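Local coordinates for membrane-bound lytic murein transglycosylase A (Burkholderia pseudomallei, PDB 6QK4), which probably cleaves the MurNAc-GlcNAc glycosidic bonds of peptidoglycan as an exolytic transglycosylase, leaving a 1,6-anhydro bond on the MurNAc residue, at residues 23-28 with 341-346. Numbering follows the deposited sequence.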
# COMPACT_ATOMS: atom_id res chain seq x y z
N ALA A 23 -26.41 -10.78 -11.74
CA ALA A 23 -26.40 -9.33 -11.78
C ALA A 23 -25.07 -8.80 -11.27
O ALA A 23 -24.38 -9.45 -10.47
CB ALA A 23 -27.55 -8.74 -10.95
N ARG A 24 -24.74 -7.59 -11.72
CA ARG A 24 -23.54 -6.87 -11.24
C ARG A 24 -23.60 -6.59 -9.72
O ARG A 24 -22.60 -6.77 -8.99
CB ARG A 24 -23.44 -5.57 -12.03
CG ARG A 24 -22.45 -4.54 -11.49
CD ARG A 24 -21.05 -4.99 -11.79
NE ARG A 24 -20.15 -3.88 -12.19
CZ ARG A 24 -18.91 -4.06 -12.62
NH1 ARG A 24 -18.38 -5.31 -12.67
NH2 ARG A 24 -18.16 -3.00 -13.01
N LEU A 25 -24.75 -6.13 -9.22
CA LEU A 25 -24.99 -5.85 -7.81
C LEU A 25 -26.25 -6.56 -7.34
O LEU A 25 -27.34 -6.30 -7.86
CB LEU A 25 -25.13 -4.34 -7.53
CG LEU A 25 -23.79 -3.58 -7.62
CD1 LEU A 25 -24.06 -2.06 -7.87
CD2 LEU A 25 -22.90 -3.80 -6.35
N THR A 26 -26.12 -7.37 -6.29
CA THR A 26 -27.25 -8.14 -5.75
C THR A 26 -27.38 -7.81 -4.28
O THR A 26 -26.50 -8.20 -3.48
CB THR A 26 -27.05 -9.64 -5.92
OG1 THR A 26 -26.74 -9.96 -7.28
CG2 THR A 26 -28.37 -10.37 -5.49
N PRO A 27 -28.45 -7.14 -3.83
CA PRO A 27 -28.62 -6.92 -2.38
C PRO A 27 -28.77 -8.22 -1.61
O PRO A 27 -29.47 -9.15 -2.04
CB PRO A 27 -29.91 -6.08 -2.30
CG PRO A 27 -30.72 -6.56 -3.55
CD PRO A 27 -29.65 -6.74 -4.64
N VAL A 28 -28.12 -8.28 -0.46
CA VAL A 28 -28.22 -9.45 0.41
C VAL A 28 -28.41 -8.97 1.85
O VAL A 28 -28.26 -7.80 2.17
CB VAL A 28 -26.99 -10.37 0.29
CG1 VAL A 28 -26.76 -10.82 -1.14
CG2 VAL A 28 -25.73 -9.60 0.81
N MET A 341 -16.12 -9.54 -2.93
CA MET A 341 -16.51 -8.20 -2.48
C MET A 341 -18.01 -8.06 -2.35
O MET A 341 -18.77 -8.62 -3.15
CB MET A 341 -16.06 -7.09 -3.48
CG MET A 341 -14.60 -6.91 -3.42
SD MET A 341 -14.28 -5.62 -4.72
CE MET A 341 -12.53 -5.43 -4.43
N TRP A 342 -18.42 -7.28 -1.35
CA TRP A 342 -19.75 -6.68 -1.26
C TRP A 342 -19.60 -5.18 -1.16
O TRP A 342 -18.83 -4.69 -0.31
CB TRP A 342 -20.51 -7.18 -0.01
CG TRP A 342 -20.77 -8.68 -0.05
CD1 TRP A 342 -21.98 -9.28 -0.30
CD2 TRP A 342 -19.80 -9.77 0.10
NE1 TRP A 342 -21.82 -10.69 -0.29
CE2 TRP A 342 -20.50 -10.98 -0.10
CE3 TRP A 342 -18.41 -9.81 0.32
CZ2 TRP A 342 -19.88 -12.25 0.02
CZ3 TRP A 342 -17.76 -11.10 0.38
CH2 TRP A 342 -18.52 -12.29 0.24
N LEU A 343 -20.34 -4.43 -1.99
CA LEU A 343 -20.34 -2.97 -1.89
C LEU A 343 -21.47 -2.53 -0.96
O LEU A 343 -22.58 -3.07 -1.03
CB LEU A 343 -20.56 -2.35 -3.27
CG LEU A 343 -19.61 -2.74 -4.41
CD1 LEU A 343 -19.67 -1.71 -5.54
CD2 LEU A 343 -18.19 -2.82 -3.99
N LEU A 344 -21.18 -1.61 -0.07
CA LEU A 344 -22.22 -1.08 0.80
C LEU A 344 -22.78 0.21 0.20
O LEU A 344 -22.02 1.06 -0.26
CB LEU A 344 -21.67 -0.73 2.19
CG LEU A 344 -21.36 -1.89 3.16
CD1 LEU A 344 -20.35 -2.80 2.64
CD2 LEU A 344 -20.90 -1.30 4.43
N PHE A 345 -24.11 0.38 0.27
CA PHE A 345 -24.71 1.65 -0.16
C PHE A 345 -25.56 2.15 0.99
O PHE A 345 -26.25 1.35 1.61
CB PHE A 345 -25.57 1.46 -1.41
CG PHE A 345 -24.75 1.23 -2.63
CD1 PHE A 345 -24.22 2.31 -3.32
CD2 PHE A 345 -24.45 -0.06 -3.04
CE1 PHE A 345 -23.38 2.11 -4.43
CE2 PHE A 345 -23.63 -0.29 -4.12
CZ PHE A 345 -23.08 0.79 -4.83
N PRO A 346 -25.57 3.45 1.27
CA PRO A 346 -26.36 3.93 2.42
C PRO A 346 -27.85 3.81 2.20
O PRO A 346 -28.35 4.07 1.10
CB PRO A 346 -25.95 5.39 2.56
CG PRO A 346 -25.27 5.74 1.34
CD PRO A 346 -24.66 4.49 0.77
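Leu25 CD2 lies 3.9 Å from Leu343 CD1 and nearly as close to CG and CB of that leucine, so it rests against the CB-CG stem of Leu343 as well as its CD1 methyl. The other methyl, Leu25 CD1, reaches ring carbon CE2 of Phe345 more loosely, at 4.2 Å. With Leu25 CG anti to the carbonyl carbon (chi1 -72°), a chi2 of 158° turns CD2 to Leu343 and CD1 to Phe345. In both pairs the side chains cross nearly at right angles, and no hydrogen bond joins the two segments.

A separate patch forms on the other face of strand 336-346, where Val28 CG2 sits 3.9 Å from Trp342 CD1, again with the side chains crossed. Only 166 Å² is buried in all. Strand 87-92 pairs antiparallel with both 25-27 and 336-346, consistent with the 8.1 Å between Leu25 CA and Leu343 CA; segment directions 93° apart imply strong twisting or coiling. From it Phe90 touches Leu25 and meets the Phe345 ring edge-to-face, while strand 285-291 pairs antiparallel with 336-346, in the part of the chain belonging to the 3D family, of the double-psi beta-barrel clan.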